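Local coordinates for tubulin binding cofactor C (Leishmania major, PDB 5AJ8), which probably acts as a tubulin-folding chaperone cofactor that promotes GTP hydrolysis on tubulin, represented in this structure by its C-terminal domain, at residues I23-G28 with Y40-A45; A61-R66 with G124-T129; V29-C34 with A48-C53; N11-S16 with T172-S177; D74-C79 with Y96-G101. The protein carries 1 engineered substitution. One frame throughout, in Å; residues are numbered along the deposited sequence.

Contact 1 (I23-G28 with Y40-A45)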
# COMPACT_ATOMS: atom_id res chain seq x y z
N ILE A 23 10.17 -1.02 -0.34
CA ILE A 23 10.14 0.30 0.28
C ILE A 23 10.28 0.13 1.78
O ILE A 23 9.40 -0.46 2.42
CB ILE A 23 8.84 1.03 -0.10
CG1 ILE A 23 8.88 1.19 -1.66
CG2 ILE A 23 8.68 2.36 0.65
CD1 ILE A 23 7.90 2.14 -2.27
N SER A 24 11.37 0.59 2.36
CA SER A 24 11.58 0.39 3.81
C SER A 24 10.69 1.34 4.63
O SER A 24 10.02 2.22 4.09
CB SER A 24 13.07 0.50 4.20
OG SER A 24 13.31 -0.07 5.48
N HIS A 25 10.66 1.11 5.94
CA HIS A 25 9.85 1.93 6.87
C HIS A 25 10.40 3.35 6.93
O HIS A 25 11.60 3.55 6.86
CB HIS A 25 9.75 1.31 8.28
CG HIS A 25 11.04 0.74 8.80
ND1 HIS A 25 12.03 1.50 9.37
CD2 HIS A 25 11.50 -0.54 8.80
CE1 HIS A 25 13.04 0.72 9.72
NE2 HIS A 25 12.74 -0.52 9.37
N SER A 26 9.51 4.33 7.04
CA SER A 26 9.89 5.73 7.15
C SER A 26 8.66 6.49 7.60
O SER A 26 7.63 5.88 7.84
CB SER A 26 10.37 6.26 5.78
OG SER A 26 9.29 6.46 4.88
N LYS A 27 8.75 7.83 7.66
CA LYS A 27 7.62 8.66 8.07
C LYS A 27 6.78 9.20 6.90
O LYS A 27 5.87 10.01 7.12
CB LYS A 27 8.10 9.86 8.90
CG LYS A 27 9.03 9.52 10.06
CD LYS A 27 8.25 9.09 11.27
CE LYS A 27 9.06 9.22 12.55
NZ LYS A 27 8.29 8.71 13.73
N GLY A 28 7.10 8.81 5.67
CA GLY A 28 6.39 9.32 4.50
C GLY A 28 7.02 8.81 3.21
O GLY A 28 8.24 8.71 3.11
N TYR A 40 6.35 -3.73 -2.44
CA TYR A 40 6.23 -4.23 -1.07
C TYR A 40 6.75 -3.17 -0.11
O TYR A 40 7.95 -2.88 -0.12
CB TYR A 40 7.04 -5.50 -0.94
CG TYR A 40 6.55 -6.62 -1.81
CD1 TYR A 40 5.43 -7.34 -1.45
CD2 TYR A 40 7.21 -6.96 -2.98
CE1 TYR A 40 4.97 -8.36 -2.24
CE2 TYR A 40 6.77 -7.99 -3.77
CZ TYR A 40 5.64 -8.67 -3.40
OH TYR A 40 5.20 -9.70 -4.17
N CYS A 41 5.85 -2.57 0.68
CA CYS A 41 6.22 -1.56 1.66
C CYS A 41 6.12 -2.06 3.11
O CYS A 41 5.06 -2.53 3.55
CB CYS A 41 5.36 -0.30 1.55
SG CYS A 41 5.09 0.34 -0.12
N LEU A 42 7.21 -1.91 3.85
CA LEU A 42 7.14 -2.03 5.29
C LEU A 42 6.24 -0.88 5.80
O LEU A 42 6.04 0.12 5.11
CB LEU A 42 8.54 -1.97 5.90
CG LEU A 42 9.54 -3.05 5.45
CD1 LEU A 42 10.88 -2.90 6.15
CD2 LEU A 42 8.98 -4.46 5.68
N PRO A 43 5.64 -1.04 6.99
CA PRO A 43 4.72 -0.00 7.47
C PRO A 43 5.33 1.40 7.48
O PRO A 43 6.43 1.55 7.94
CB PRO A 43 4.35 -0.49 8.89
CG PRO A 43 4.51 -1.98 8.82
CD PRO A 43 5.67 -2.20 7.89
N ILE A 44 4.60 2.39 6.97
CA ILE A 44 5.02 3.79 6.94
C ILE A 44 4.27 4.55 8.03
O ILE A 44 3.04 4.48 8.09
CB ILE A 44 4.66 4.41 5.58
CG1 ILE A 44 5.18 3.55 4.42
CG2 ILE A 44 5.17 5.83 5.48
CD1 ILE A 44 6.68 3.36 4.44
N ALA A 45 5.00 5.24 8.89
CA ALA A 45 4.41 5.94 10.01
C ALA A 45 4.12 7.36 9.57
O ALA A 45 4.67 8.31 10.09
CB ALA A 45 5.35 5.93 11.22
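The imidazole of H25 meets L42 obliquely, its CD2 lying 3.6 Å from CD1 of the leucine, while one face carries the hydroxyl oxygen of S24, displaced toward the ring rim. The H25 ring nitrogen NE2 is hydrogen-bonded to the backbone N of E108, so the ring is fixed from beyond the contact. Its CG stands between the backbone N and the carbonyl carbon (chi1 42°), and the CB below it presses on the carbonyl oxygen of P43. The second ring, that of Y40, leads away: it packs against Y59 and W99, and its hydroxyl is bonded to S164, while its backbone oxygen faces I23. I23 N donates to Y40 O at 2.9 Å, and L42 N returns to I23 O at 3.0 Å, almost in line with the carbonyl. These bonds are the parallel ladder between strands 21-23 and 38-41 of a right-handed beta-helix, and beyond them both chains turn the corner toward the next sheet. Across the corner a further backbone bond runs from A45 N to S26 O at 2.9 Å. I44 lies against residues 23-28, its CG2, anti to the backbone N, 3.4 Å from S26 O, and its CD1 3.5 Å from S24 O. On the face carrying I23 and C41, where I23 also meets V29 and I31, C41 SG lies 3.8 Å from I23 CB.

Contact 2 (A61-R66 with G124-T129)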
# COMPACT_ATOMS: atom_id res chain seq x y z
N ALA A 61 1.19 -0.47 4.45
CA ALA A 61 0.56 0.03 5.65
C ALA A 61 0.98 1.48 5.85
O ALA A 61 2.16 1.80 5.67
CB ALA A 61 0.95 -0.82 6.85
N CYS A 62 0.04 2.34 6.27
CA CYS A 62 0.29 3.76 6.42
C CYS A 62 -0.79 4.46 7.22
O CYS A 62 -1.83 3.87 7.52
CB CYS A 62 0.45 4.41 5.04
SG CYS A 62 -0.96 4.15 3.94
N HIS A 63 -0.53 5.70 7.63
CA HIS A 63 -1.52 6.54 8.32
C HIS A 63 -2.56 7.16 7.38
O HIS A 63 -3.78 7.20 7.69
CB HIS A 63 -0.81 7.66 9.06
CG HIS A 63 0.03 7.21 10.17
ND1 HIS A 63 0.60 8.08 11.08
CD2 HIS A 63 0.43 5.97 10.54
CE1 HIS A 63 1.33 7.40 11.94
NE2 HIS A 63 1.24 6.12 11.64
N GLN A 64 -2.06 7.66 6.24
CA GLN A 64 -2.90 8.16 5.15
C GLN A 64 -2.41 7.60 3.82
O GLN A 64 -1.22 7.41 3.64
CB GLN A 64 -2.88 9.67 5.11
CG GLN A 64 -3.38 10.35 6.37
CD GLN A 64 -2.28 10.67 7.35
OE1 GLN A 64 -1.11 10.65 7.01
NE2 GLN A 64 -2.65 10.92 8.58
N LEU A 65 -3.35 7.32 2.91
CA LEU A 65 -3.05 6.80 1.60
C LEU A 65 -3.76 7.65 0.55
O LEU A 65 -4.97 7.84 0.63
CB LEU A 65 -3.46 5.34 1.45
CG LEU A 65 -3.22 4.66 0.09
CD1 LEU A 65 -1.77 4.74 -0.33
CD2 LEU A 65 -3.66 3.20 0.10
N ARG A 66 -3.01 8.19 -0.39
CA ARG A 66 -3.61 8.93 -1.50
C ARG A 66 -3.05 8.48 -2.85
O ARG A 66 -1.85 8.35 -3.03
CB ARG A 66 -3.45 10.43 -1.31
CG ARG A 66 -4.09 11.24 -2.44
CD ARG A 66 -4.62 12.58 -1.97
NE ARG A 66 -5.30 13.35 -3.02
CZ ARG A 66 -6.03 14.44 -2.80
NH1 ARG A 66 -6.22 14.90 -1.56
NH2 ARG A 66 -6.57 15.10 -3.80
N GLY A 124 4.55 0.65 12.08
CA GLY A 124 3.66 1.66 11.50
C GLY A 124 3.13 2.71 12.46
O GLY A 124 2.61 3.75 12.03
N GLU A 125 3.21 2.43 13.75
CA GLU A 125 2.69 3.32 14.78
C GLU A 125 1.19 3.59 14.65
O GLU A 125 0.73 4.69 14.90
CB GLU A 125 3.48 4.64 14.81
CG GLU A 125 4.97 4.44 15.17
CD GLU A 125 5.82 5.69 14.98
OE1 GLU A 125 5.29 6.80 14.71
OE2 GLU A 125 7.04 5.58 15.13
N ILE A 126 0.43 2.58 14.26
CA ILE A 126 -1.02 2.68 14.30
C ILE A 126 -1.39 1.96 15.58
O ILE A 126 -1.18 0.77 15.70
CB ILE A 126 -1.71 2.03 13.08
CG1 ILE A 126 -1.21 2.69 11.80
CG2 ILE A 126 -3.23 2.08 13.22
CD1 ILE A 126 -1.87 2.21 10.54
N GLU A 127 -1.91 2.71 16.55
CA GLU A 127 -2.23 2.15 17.86
C GLU A 127 -3.50 1.30 17.78
O GLU A 127 -3.52 0.19 18.31
CB GLU A 127 -2.36 3.26 18.92
CG GLU A 127 -2.84 2.74 20.27
CD GLU A 127 -2.64 3.72 21.43
OE1 GLU A 127 -2.91 4.94 21.28
OE2 GLU A 127 -2.24 3.26 22.52
N ASP A 128 -4.54 1.79 17.11
CA ASP A 128 -5.82 1.07 17.09
C ASP A 128 -5.91 0.14 15.87
O ASP A 128 -6.59 0.46 14.89
CB ASP A 128 -7.00 2.04 17.12
CG ASP A 128 -8.33 1.33 17.40
OD1 ASP A 128 -8.37 0.05 17.40
OD2 ASP A 128 -9.33 2.04 17.65
N THR A 129 -5.24 -1.00 15.95
CA THR A 129 -5.17 -1.97 14.87
C THR A 129 -6.54 -2.63 14.57
O THR A 129 -6.87 -2.86 13.40
CB THR A 129 -4.08 -3.02 15.13
OG1 THR A 129 -4.27 -3.61 16.41
CG2 THR A 129 -2.67 -2.38 15.09
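H63 occupies a corner of the right-handed beta-helix, between strands 56-62 and 64-68, and from there reaches G124 at the C-terminal end of helix 116-122; the contact thus ties a coil of the beta-helix to a helix packed against it. The imidazole does the work. Its CG sits beside the backbone N (chi1 -67°), and NE2 donates to G124 O over 2.8 Å. The bond is bent at the hydrogen, 147°, yet the acceptor lies at the ring edge close to its plane, and NE2 approaches nearly in line with the G124 carbonyl. E125 follows with positive phi, the first residue to leave the helical conformation, and its own carbonyl oxygen stands obliquely to the ring at 3.6 Å from NE2. Beside the polar link comes I126, whose side chain runs past that of H63 in the opposite sense: its CG1 is 3.9 Å from H63 CD2, and its CD1 rests 3.4 Å from C62 O. V120 of helix 116-122 also meets I126, while further along D128 caps the next helix, 129-132, through R131 N. The carboxylate of E125 stays apart from the ring, its OE1 5.1 Å from H63 NE2, and makes a long, weak ion pair with K27. Because G124 O can only accept, the bond implies a proton on NE2; the oxygen, at the negative end of the helix, may be a somewhat stronger acceptor than an isolated carbonyl.

Contact 3 (V29-C34 with A48-C53)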
# COMPACT_ATOMS: atom_id res chain seq x y z
N VAL A 29 6.18 8.44 2.25
CA VAL A 29 6.65 8.04 0.94
C VAL A 29 5.83 8.65 -0.20
O VAL A 29 4.62 8.95 -0.07
CB VAL A 29 6.76 6.49 0.75
CG1 VAL A 29 7.66 5.88 1.81
CG2 VAL A 29 5.41 5.82 0.79
N PHE A 30 6.53 8.84 -1.31
CA PHE A 30 5.96 9.29 -2.57
C PHE A 30 6.45 8.33 -3.62
O PHE A 30 7.66 8.16 -3.77
CB PHE A 30 6.51 10.68 -2.96
CG PHE A 30 6.09 11.78 -2.05
CD1 PHE A 30 6.87 12.09 -0.93
CD2 PHE A 30 4.92 12.51 -2.28
CE1 PHE A 30 6.49 13.11 -0.08
CE2 PHE A 30 4.54 13.53 -1.42
CZ PHE A 30 5.33 13.83 -0.32
N ILE A 31 5.54 7.72 -4.36
CA ILE A 31 5.88 6.77 -5.41
C ILE A 31 5.28 7.29 -6.72
O ILE A 31 4.05 7.46 -6.84
CB ILE A 31 5.33 5.38 -5.12
CG1 ILE A 31 5.91 4.84 -3.81
CG2 ILE A 31 5.70 4.42 -6.25
CD1 ILE A 31 5.14 3.69 -3.24
N ASN A 32 6.15 7.57 -7.68
CA ASN A 32 5.76 8.22 -8.92
C ASN A 32 6.18 7.38 -10.12
O ASN A 32 7.33 6.98 -10.23
CB ASN A 32 6.42 9.59 -9.00
CG ASN A 32 6.01 10.37 -10.23
OD1 ASN A 32 6.85 11.02 -10.86
ND2 ASN A 32 4.73 10.31 -10.60
N GLY A 33 5.22 7.12 -11.00
CA GLY A 33 5.51 6.62 -12.33
C GLY A 33 6.03 5.20 -12.38
O GLY A 33 6.89 4.91 -13.19
N CYS A 34 5.49 4.31 -11.54
CA CYS A 34 5.88 2.90 -11.58
C CYS A 34 4.84 2.08 -12.36
O CYS A 34 3.64 2.37 -12.32
CB CYS A 34 6.04 2.36 -10.17
SG CYS A 34 7.32 3.19 -9.26
N ALA A 48 1.41 7.90 2.50
CA ALA A 48 1.90 7.31 1.27
C ALA A 48 1.10 7.92 0.12
O ALA A 48 -0.13 7.94 0.17
CB ALA A 48 1.72 5.80 1.31
N PHE A 49 1.79 8.44 -0.87
CA PHE A 49 1.19 9.06 -2.04
C PHE A 49 1.71 8.37 -3.29
O PHE A 49 2.91 8.32 -3.51
CB PHE A 49 1.52 10.54 -2.06
CG PHE A 49 0.83 11.30 -3.16
CD1 PHE A 49 -0.44 11.82 -2.97
CD2 PHE A 49 1.46 11.53 -4.36
CE1 PHE A 49 -1.06 12.54 -3.98
CE2 PHE A 49 0.85 12.25 -5.36
CZ PHE A 49 -0.42 12.75 -5.18
N LEU A 50 0.81 7.75 -4.07
CA LEU A 50 1.17 7.16 -5.36
C LEU A 50 0.57 8.01 -6.50
O LEU A 50 -0.60 8.39 -6.44
CB LEU A 50 0.67 5.73 -5.46
CG LEU A 50 1.28 4.67 -4.53
CD1 LEU A 50 0.65 4.70 -3.14
CD2 LEU A 50 1.13 3.29 -5.13
N SER A 51 1.38 8.29 -7.52
CA SER A 51 0.89 9.00 -8.68
C SER A 51 1.39 8.40 -9.99
O SER A 51 2.51 7.93 -10.10
CB SER A 51 1.31 10.48 -8.61
OG SER A 51 2.71 10.56 -8.45
N ASN A 52 0.52 8.40 -10.97
CA ASN A 52 0.86 7.94 -12.30
C ASN A 52 1.44 6.52 -12.32
O ASN A 52 2.39 6.25 -13.03
CB ASN A 52 1.82 8.93 -12.95
CG ASN A 52 1.27 10.35 -12.96
OD1 ASN A 52 1.93 11.30 -12.55
ND2 ASN A 52 0.04 10.49 -13.43
N CYS A 53 0.86 5.64 -11.52
CA CYS A 53 1.25 4.25 -11.53
C CYS A 53 0.20 3.45 -12.26
O CYS A 53 -0.99 3.74 -12.15
CB CYS A 53 1.41 3.72 -10.10
SG CYS A 53 2.77 4.45 -9.18
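I31 and L50 lie side by side on the inward face of two parallel strands, pointing the same way, with I31 CB 4.2 Å from L50 CG. Two residues back, on the same face, V29 and A48 repeat the pairing: V29 CG2, the branch between the backbone N and the carbonyl carbon, comes to 3.7 Å from A48 CB. At the corner C53 SG comes against I31 CG2. Around this apolar line runs the regular ladder of a parallel sheet, in which F49 bonds to V29 and I31 through its N and O, and S51 N donates to I31 O at 2.9 Å. The polar edge lies at the far end. S51 O takes two donors: G33 N approaches it almost in line with the carbonyl at 3.0 Å, whereas N32 ND2 stands above the carbonyl plane at 3.3 Å. The same amide makes a weak bond to S51 OG. G33 and N52, paired in register, both have positive phi and turn their chains into the corner together, as expected where coils of a beta-helix stack. Past them C34 N makes a weak bond to C53 SG, 3.6 Å long. Strand 28-35 lies between 11-17 and 47-51, and 47-51 borders 64-68; inside, I23 of strand 21-23 meets V29 and I31, while L65 and L67 press on L50.

Contact 4 (N11-S16 with T172-S177)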
# COMPACT_ATOMS: atom_id res chain seq x y z
N ASN A 11 10.49 10.09 1.60
CA ASN A 11 11.23 9.36 0.57
C ASN A 11 10.47 9.27 -0.74
O ASN A 11 9.29 8.92 -0.75
CB ASN A 11 11.56 7.95 1.06
CG ASN A 11 12.62 7.94 2.15
OD1 ASN A 11 13.61 8.69 2.10
ND2 ASN A 11 12.43 7.08 3.13
N VAL A 12 11.14 9.58 -1.84
CA VAL A 12 10.55 9.53 -3.17
C VAL A 12 11.11 8.31 -3.93
O VAL A 12 12.33 8.09 -3.92
CB VAL A 12 10.88 10.80 -3.98
CG1 VAL A 12 10.28 10.71 -5.38
CG2 VAL A 12 10.37 12.04 -3.26
N TYR A 13 10.23 7.55 -4.57
CA TYR A 13 10.61 6.35 -5.32
C TYR A 13 10.02 6.39 -6.72
O TYR A 13 9.07 7.11 -6.99
CB TYR A 13 10.07 5.09 -4.66
CG TYR A 13 10.63 4.83 -3.28
CD1 TYR A 13 10.01 5.41 -2.17
CD2 TYR A 13 11.75 4.06 -3.08
CE1 TYR A 13 10.50 5.20 -0.89
CE2 TYR A 13 12.26 3.84 -1.80
CZ TYR A 13 11.64 4.43 -0.71
OH TYR A 13 12.10 4.22 0.56
N GLY A 14 10.60 5.58 -7.60
CA GLY A 14 10.28 5.57 -9.02
C GLY A 14 10.82 6.79 -9.76
O GLY A 14 11.49 7.65 -9.15
N PRO A 15 10.53 6.89 -11.07
CA PRO A 15 9.81 5.92 -11.87
C PRO A 15 10.62 4.66 -12.11
O PRO A 15 11.84 4.69 -12.10
CB PRO A 15 9.56 6.66 -13.19
CG PRO A 15 10.57 7.73 -13.23
CD PRO A 15 10.75 8.14 -11.80
N SER A 16 9.91 3.57 -12.33
CA SER A 16 10.48 2.26 -12.48
C SER A 16 9.45 1.34 -13.13
O SER A 16 8.27 1.43 -12.82
CB SER A 16 10.86 1.73 -11.10
OG SER A 16 11.44 0.45 -11.20
N THR A 172 14.86 -0.91 -1.84
CA THR A 172 15.04 -0.03 -2.99
C THR A 172 15.56 1.31 -2.49
O THR A 172 15.04 1.88 -1.52
CB THR A 172 13.71 0.18 -3.74
OG1 THR A 172 13.16 -1.08 -4.14
CG2 THR A 172 13.90 1.06 -4.96
N LEU A 173 16.58 1.83 -3.15
CA LEU A 173 17.17 3.11 -2.77
C LEU A 173 16.24 4.23 -3.24
O LEU A 173 15.83 4.24 -4.40
CB LEU A 173 18.55 3.25 -3.43
CG LEU A 173 19.34 4.56 -3.27
CD1 LEU A 173 19.76 4.80 -1.82
CD2 LEU A 173 20.57 4.56 -4.19
N PRO A 174 15.88 5.17 -2.35
CA PRO A 174 15.03 6.28 -2.79
C PRO A 174 15.70 7.11 -3.87
O PRO A 174 16.92 7.23 -3.89
CB PRO A 174 14.84 7.13 -1.52
CG PRO A 174 15.26 6.27 -0.38
CD PRO A 174 16.20 5.23 -0.91
N SER A 175 14.88 7.63 -4.79
CA SER A 175 15.34 8.54 -5.84
C SER A 175 15.77 9.89 -5.25
O SER A 175 16.72 10.51 -5.72
CB SER A 175 14.22 8.75 -6.86
OG SER A 175 13.65 7.51 -7.25
N SER A 176 15.06 10.32 -4.21
CA SER A 176 15.45 11.52 -3.48
C SER A 176 14.84 11.51 -2.08
O SER A 176 14.11 10.59 -1.73
CB SER A 176 15.05 12.79 -4.25
OG SER A 176 13.66 13.07 -4.20
N SER A 177 15.17 12.54 -1.30
CA SER A 177 14.59 12.74 0.03
C SER A 177 14.79 14.18 0.51
O SER A 177 14.59 15.12 -0.25
CB SER A 177 15.21 11.77 1.04
OG SER A 177 14.75 12.06 2.35
O HOH W 1 13.42 2.15 0.67
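V12 faces both S175 and S176, a classic beta bulge that attaches the last modelled residues of the chain, through a single antiparallel bridge, to the outermost strand 11-17 of an otherwise parallel beta-helix sheet. Three direct hydrogen bonds make the attachment. V12 N donates to S176 O at 3.1 Å in an almost straight bond, 174° at the hydrogen, although the donor stands above the carbonyl plane. S175 N returns to V12 O at 2.7 Å and is more bent, 136°. The third uses a side chain: S175 OG, placed beside its own backbone N by a chi1 of -47°, donates to G14 O at 2.9 Å, so that S175 grips both V12 and G14.

Apolar and van der Waals contacts centre on Y13. P174 lies alongside this ring, with CB over one face but offset toward the rim, and CG 3.9 Å from Y13 OH. N11 runs beside the same proline, pointing the same way, its OD1 3.8 Å from P174 CG. V12 meets S176 through CB and CG2, each near the serine OG. T172 is itself anchored by a bond between its OG1 and F22 N, and I23 and V29 meet Y13 from within the coil.

A water completes the polar set. The carbonyl oxygen of T172 sits at the edge of the Y13 ring, close to its plane and 3.4 Å from Y13 CE2; the water donates to this T172 O at 2.7 Å and lies a short 2.5 Å from Y13 OH.

Contact 5 (D74-C79 with Y96-G101). Engineered in segment 74-79: M75 (natural residue Leu).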
# COMPACT_ATOMS: atom_id res chain seq x y z
N ASP A 74 -3.75 -3.13 -7.90
CA ASP A 74 -4.34 -3.95 -6.83
C ASP A 74 -3.66 -3.47 -5.56
O ASP A 74 -2.43 -3.60 -5.42
CB ASP A 74 -4.15 -5.44 -7.05
CG ASP A 74 -5.02 -6.01 -8.19
OD1 ASP A 74 -5.96 -5.32 -8.65
OD2 ASP A 74 -4.72 -7.14 -8.64
N MSE A 75 -4.44 -2.88 -4.66
CA MSE A 75 -3.91 -2.22 -3.44
C MSE A 75 -4.23 -3.06 -2.22
O MSE A 75 -5.40 -3.19 -1.84
CB MSE A 75 -4.58 -0.84 -3.27
CG MSE A 75 -4.37 0.21 -4.36
SE MSE A 75 -2.48 0.56 -4.72
CE MSE A 75 -2.07 1.09 -2.86
N TYR A 76 -3.20 -3.61 -1.57
CA TYR A 76 -3.35 -4.38 -0.33
C TYR A 76 -2.93 -3.52 0.85
O TYR A 76 -1.73 -3.28 1.09
CB TYR A 76 -2.53 -5.68 -0.41
CG TYR A 76 -2.99 -6.61 -1.52
CD1 TYR A 76 -2.50 -6.49 -2.82
CD2 TYR A 76 -3.94 -7.58 -1.29
CE1 TYR A 76 -2.92 -7.34 -3.85
CE2 TYR A 76 -4.37 -8.42 -2.28
CZ TYR A 76 -3.87 -8.31 -3.56
OH TYR A 76 -4.34 -9.16 -4.54
N VAL A 77 -3.92 -3.05 1.60
CA VAL A 77 -3.80 -1.86 2.38
C VAL A 77 -4.20 -2.06 3.86
O VAL A 77 -5.24 -2.66 4.16
CB VAL A 77 -4.71 -0.76 1.74
CG1 VAL A 77 -4.81 0.46 2.62
CG2 VAL A 77 -4.18 -0.39 0.37
N TRP A 78 -3.38 -1.51 4.76
CA TRP A 78 -3.77 -1.30 6.16
C TRP A 78 -3.55 0.18 6.43
O TRP A 78 -2.42 0.65 6.54
CB TRP A 78 -2.95 -2.17 7.11
CG TRP A 78 -3.51 -2.29 8.55
CD1 TRP A 78 -4.05 -1.29 9.33
CD2 TRP A 78 -3.56 -3.48 9.35
NE1 TRP A 78 -4.44 -1.80 10.55
CE2 TRP A 78 -4.14 -3.14 10.58
CE3 TRP A 78 -3.19 -4.80 9.12
CZ2 TRP A 78 -4.35 -4.09 11.60
CZ3 TRP A 78 -3.40 -5.74 10.11
CH2 TRP A 78 -3.99 -5.39 11.33
N CYS A 79 -4.64 0.91 6.52
CA CYS A 79 -4.59 2.36 6.65
C CYS A 79 -5.34 2.85 7.86
O CYS A 79 -6.43 2.40 8.11
CB CYS A 79 -5.22 3.00 5.41
SG CYS A 79 -4.77 4.75 5.25
N TYR A 96 -3.72 -5.87 3.80
CA TYR A 96 -2.24 -5.95 3.89
C TYR A 96 -1.76 -7.35 4.33
O TYR A 96 -0.65 -7.78 3.99
CB TYR A 96 -1.79 -4.89 4.89
CG TYR A 96 -0.32 -4.63 5.05
CD1 TYR A 96 0.47 -4.20 3.98
CD2 TYR A 96 0.29 -4.75 6.30
CE1 TYR A 96 1.80 -3.90 4.14
CE2 TYR A 96 1.62 -4.45 6.47
CZ TYR A 96 2.38 -4.03 5.39
OH TYR A 96 3.70 -3.73 5.56
N ARG A 97 -2.60 -8.03 5.08
CA ARG A 97 -2.30 -9.37 5.54
C ARG A 97 -2.03 -10.37 4.37
O ARG A 97 -1.43 -11.41 4.59
CB ARG A 97 -3.40 -9.89 6.48
CG ARG A 97 -4.75 -10.08 5.82
CD ARG A 97 -5.81 -10.57 6.80
NE ARG A 97 -7.12 -10.61 6.15
CZ ARG A 97 -8.10 -9.71 6.30
NH1 ARG A 97 -7.98 -8.67 7.13
NH2 ARG A 97 -9.25 -9.87 5.63
N CYS A 98 -2.47 -10.04 3.14
CA CYS A 98 -2.11 -10.85 1.97
C CYS A 98 -0.60 -10.88 1.71
O CYS A 98 -0.13 -11.75 1.00
CB CYS A 98 -2.82 -10.34 0.70
SG CYS A 98 -4.61 -10.54 0.84
N TRP A 99 0.16 -9.91 2.24
CA TRP A 99 1.61 -10.03 2.16
C TRP A 99 2.11 -10.94 3.28
O TRP A 99 2.60 -10.47 4.30
CB TRP A 99 2.31 -8.67 2.18
CG TRP A 99 3.81 -8.78 2.00
CD1 TRP A 99 4.50 -9.83 1.44
CD2 TRP A 99 4.78 -7.81 2.36
NE1 TRP A 99 5.83 -9.56 1.43
CE2 TRP A 99 6.04 -8.33 1.98
CE3 TRP A 99 4.72 -6.55 2.96
CZ2 TRP A 99 7.22 -7.63 2.20
CZ3 TRP A 99 5.90 -5.85 3.15
CH2 TRP A 99 7.12 -6.39 2.78
N VAL A 100 1.94 -12.25 3.06
CA VAL A 100 2.35 -13.28 3.99
C VAL A 100 3.85 -13.19 4.24
O VAL A 100 4.31 -13.40 5.36
CB VAL A 100 1.98 -14.70 3.50
CG1 VAL A 100 2.45 -15.76 4.50
CG2 VAL A 100 0.47 -14.84 3.30
N GLY A 101 4.62 -12.83 3.23
CA GLY A 101 6.09 -12.75 3.35
C GLY A 101 6.65 -11.69 4.29
O GLY A 101 7.81 -11.77 4.68
O HOH W 2 -5.63 -4.45 6.15
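Y76 and W78 point from strand 73-79 of the beta-helix toward Y96 and C98, in the 3-10 turn 96-98 that follows the neighbouring parallel strand 91-95. The sulfur-aromatic pair comes first: C98 CB is 3.6 Å from Y76 CD2, and C98 SG lies 4.7 Å from the ring centroid, obliquely at 66° off the normal. Y76 also stacks on the ring of Y59, and its hydroxyl is bonded to R162 N. Where the parallel ladder gives way to the turn, V77 O and Y96 N are separated by 3.6 Å, and a water bridges them, donating to V77 O at 2.7 Å and accepting only a weak bond from Y96 N. Within the turn W99 N donates to Y96 O. Y96 CB meets W78 CB at 3.7 Å, at the edge of the indole, and its CG, anti to the backbone N (chi1 -172°), carries the ring away from the strand toward C41; on the way CD1 passes 3.7 Å from Y76 O, which lies at the ring edge. The polar ends of both residues are used farther off: Y96 OH binds C41 O, and W78 NE1 binds T132 OG1.

In the fold
The five contacts illustrate how one beta-helix varies its chemistry with position. Contacts 2 and 5 are buried, contacts 1 and 3 partly so, and contact 4 lies at the surface, where bonds to backbone carbonyls and a water accompany the packing of Y13 on P174. Contact 3 is mainly strand-to-strand ladder with a polar corner, contact 1 follows a ladder round a corner, and contact 5, largely aromatic, packs a turn on a strand. Contacts 2 and 5 share neighbouring strands, joined by C62 N and W78 O, as contacts 1 and 2 are by I44 N and A61 O. Contact 4 flanks contact 3 through N11, Y13 and F30, its centre about 21 Å from that of contact 5.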